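Probable aromatic acid decarboxylase (Escherichia coli, PDB 1SBZ) is an FMN-dependent, UbiX-like decarboxylase (Pad1) that assembles into a homododecamer. Local coordinates at the interface of chains A and B. Sequence-based numbering; all coordinates share one arbitrary frame. Chains: chain A/B, Probable aromatic acid decarboxylase.

The interface of chains A and B. Residues chain A 151-152, 154, 183, 186; chain B 11, 45-46.
A:Phe151 and B:Thr11 meet across a two-fold interface of the UbiX/PAD1 homododecamer, a worked example of a subunit boundary built against a cofactor site, since B:Thr11 belongs to the FMN-binding loop of its chain. The backbone N of A:Phe151 donates to the B:Thr11 hydroxyl OG1 at 2.7 Å and fairly straight, 160° at the hydrogen. The next amide, N of A:Tyr152, reaches the same oxygen more weakly at 3.1 Å and a bent angle. The hydroxyl spends its own hydrogen on the B:Glu46 carboxylate, OG1 to OE2 2.7 Å, coming in from above the carboxylate plane. One oxygen is thus gripped from both subunits, and its placement anti to the backbone N of B:Thr11 turns it toward the chain A amides.

At the C-terminal end of helix 37-46 of chain B, the ring NE2 of A:His154 donates to the carbonyl O of B:Leu45 at 2.7 Å. This donor lies nearly along the C=O axis (164°), while the oxygen sits somewhat out of the imidazole plane.

The B:Leu45 side chain, its CG anti to the backbone N (chi1 176°), projects into an apolar patch of chain A. Its CD2 meets A:Leu186 CD2 tip to tip at 3.8 Å, and also touches CZ3 on the six-membered ring of A:Trp183 and CB of A:Tyr152.

The extended B:Glu46 chain runs across the A:Phe151–A:Tyr152 backbone, its methylene and carboxylate carbons packed against it, with CD 3.5 Å from A:Phe151 CB. It therefore both packs on chain A and, by accepting the B:Thr11 hydroxyl hydrogen, helps to orient that group. A water bridges the carbonyl oxygens of A:Phe151 and B:Glu46, lying at the edge of the phenyl ring, in its plane.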
ATOM      1  N   PHE A 151      15.416 -29.948 -17.736  1.00 28.96           N
ATOM      2  CA  PHE A 151      15.385 -30.993 -18.757  1.00 29.60           C
ATOM      3  C   PHE A 151      16.441 -30.828 -19.849  1.00 30.25           C
ATOM      4  O   PHE A 151      16.664 -31.753 -20.633  1.00 30.53           O
ATOM      5  CB  PHE A 151      13.993 -31.079 -19.384  1.00 29.14           C
ATOM      6  CG  PHE A 151      12.953 -31.660 -18.475  1.00 28.85           C
ATOM      7  CD1 PHE A 151      12.243 -30.847 -17.595  1.00 28.83           C
ATOM      8  CD2 PHE A 151      12.674 -33.019 -18.501  1.00 27.99           C
ATOM      9  CE1 PHE A 151      11.267 -31.380 -16.754  1.00 27.66           C
ATOM     10  CE2 PHE A 151      11.703 -33.563 -17.664  1.00 28.17           C
ATOM     11  CZ  PHE A 151      10.997 -32.739 -16.790  1.00 28.50           C
ATOM     12  N   TYR A 152      17.083 -29.659 -19.888  1.00 31.16           N
ATOM     13  CA  TYR A 152      18.065 -29.317 -20.921  1.00 32.01           C
ATOM     14  C   TYR A 152      19.321 -30.188 -20.886  1.00 32.73           C
ATOM     15  O   TYR A 152      19.996 -30.350 -21.905  1.00 32.70           O
ATOM     16  CB  TYR A 152      18.449 -27.831 -20.841  1.00 32.09           C
ATOM     17  CG  TYR A 152      19.201 -27.435 -19.582  1.00 32.56           C
ATOM     18  CD1 TYR A 152      18.533 -26.880 -18.490  1.00 32.94           C
ATOM     19  CD2 TYR A 152      20.587 -27.600 -19.490  1.00 32.61           C
ATOM     20  CE1 TYR A 152      19.220 -26.513 -17.332  1.00 33.11           C
ATOM     21  CE2 TYR A 152      21.283 -27.237 -18.338  1.00 33.24           C
ATOM     22  CZ  TYR A 152      20.596 -26.695 -17.264  1.00 33.08           C
ATOM     23  OH  TYR A 152      21.288 -26.334 -16.127  1.00 33.90           O
ATOM     24  N   HIS A 154      19.246 -33.349 -20.090  1.00 35.60           N
ATOM     25  CA  HIS A 154      18.768 -34.710 -20.375  1.00 36.30           C
ATOM     26  C   HIS A 154      18.861 -35.674 -19.193  1.00 37.04           C
ATOM     27  O   HIS A 154      19.703 -36.581 -19.192  1.00 37.17           O
ATOM     28  CB  HIS A 154      19.478 -35.292 -21.603  1.00 36.35           C
ATOM     29  CG  HIS A 154      19.492 -34.370 -22.778  1.00 36.43           C
ATOM     30  ND1 HIS A 154      20.561 -33.546 -23.061  1.00 36.56           N
ATOM     31  CD2 HIS A 154      18.563 -34.125 -23.731  1.00 36.51           C
ATOM     32  CE1 HIS A 154      20.292 -32.839 -24.144  1.00 37.07           C
ATOM     33  NE2 HIS A 154      19.086 -33.172 -24.571  1.00 36.62           N
ATOM     34  N   TRP A 183      24.528 -25.665 -17.587  1.00 54.84           N
ATOM     35  CA  TRP A 183      24.361 -25.107 -18.924  1.00 55.10           C
ATOM     36  C   TRP A 183      25.633 -24.420 -19.399  1.00 55.73           C
ATOM     37  O   TRP A 183      26.318 -23.733 -18.632  1.00 55.70           O
ATOM     38  CB  TRP A 183      23.184 -24.128 -18.968  1.00 54.60           C
ATOM     39  CG  TRP A 183      22.974 -23.440 -20.302  1.00 54.06           C
ATOM     40  CD1 TRP A 183      23.353 -22.170 -20.642  1.00 53.42           C
ATOM     41  CD2 TRP A 183      22.336 -23.987 -21.463  1.00 53.32           C
ATOM     42  NE1 TRP A 183      22.985 -21.895 -21.937  1.00 53.26           N
ATOM     43  CE2 TRP A 183      22.361 -22.992 -22.467  1.00 53.25           C
ATOM     44  CE3 TRP A 183      21.743 -25.223 -21.762  1.00 53.16           C
ATOM     45  CZ2 TRP A 183      21.815 -23.194 -23.743  1.00 53.34           C
ATOM     46  CZ3 TRP A 183      21.201 -25.420 -23.032  1.00 53.43           C
ATOM     47  CH2 TRP A 183      21.242 -24.410 -24.003  1.00 53.39           C
ATOM     48  N   LEU A 186      24.951 -23.712 -26.930  1.00 59.87           N
ATOM     49  CA  LEU A 186      24.082 -24.439 -27.873  1.00 60.08           C
ATOM     50  C   LEU A 186      24.007 -23.738 -29.247  1.00 60.20           C
ATOM     51  O   LEU A 186      24.452 -22.588 -29.393  1.00 60.41           O
ATOM     52  CB  LEU A 186      22.667 -24.649 -27.297  1.00 60.09           C
ATOM     53  CG  LEU A 186      21.529 -25.149 -28.207  1.00 60.17           C
ATOM     54  CD1 LEU A 186      21.922 -26.309 -29.173  1.00 60.44           C
ATOM     55  CD2 LEU A 186      20.288 -25.509 -27.382  1.00 60.26           C
TER
ATOM     56  N   THR B  11      12.864 -24.555 -19.694  1.00 23.07           N
ATOM     57  CA  THR B  11      13.226 -25.970 -19.705  1.00 23.69           C
ATOM     58  C   THR B  11      12.035 -26.770 -19.169  1.00 23.88           C
ATOM     59  O   THR B  11      11.372 -26.339 -18.227  1.00 24.54           O
ATOM     60  CB  THR B  11      14.543 -26.235 -18.930  1.00 23.51           C
ATOM     61  OG1 THR B  11      14.859 -27.629 -18.984  1.00 24.40           O
ATOM     62  CG2 THR B  11      14.398 -25.965 -17.444  1.00 23.76           C
ATOM     63  N   LEU B  45      15.616 -29.664 -28.257  1.00 34.80           N
ATOM     64  CA  LEU B  45      16.751 -29.987 -27.402  1.00 35.02           C
ATOM     65  C   LEU B  45      16.404 -31.052 -26.367  1.00 34.84           C
ATOM     66  O   LEU B  45      17.263 -31.859 -25.995  1.00 35.12           O
ATOM     67  CB  LEU B  45      17.287 -28.729 -26.705  1.00 35.04           C
ATOM     68  CG  LEU B  45      18.422 -28.923 -25.686  1.00 35.79           C
ATOM     69  CD1 LEU B  45      19.763 -29.229 -26.372  1.00 35.75           C
ATOM     70  CD2 LEU B  45      18.552 -27.713 -24.767  1.00 35.41           C
ATOM     71  N   GLU B  46      15.149 -31.064 -25.922  1.00 34.49           N
ATOM     72  CA  GLU B  46      14.745 -31.851 -24.754  1.00 34.22           C
ATOM     73  C   GLU B  46      13.838 -33.052 -25.043  1.00 34.67           C
ATOM     74  O   GLU B  46      13.679 -33.920 -24.186  1.00 34.79           O
ATOM     75  CB  GLU B  46      14.073 -30.946 -23.709  1.00 34.06           C
ATOM     76  CG  GLU B  46      14.967 -29.848 -23.157  1.00 33.15           C
ATOM     77  CD  GLU B  46      14.246 -28.919 -22.188  1.00 33.32           C
ATOM     78  OE1 GLU B  46      13.026 -29.099 -21.961  1.00 30.83           O
ATOM     79  OE2 GLU B  46      14.911 -28.010 -21.648  1.00 30.69           O
TER
HETATM   80  O   HOH W   1      15.059 -34.052 -21.457  1.00 42.14           O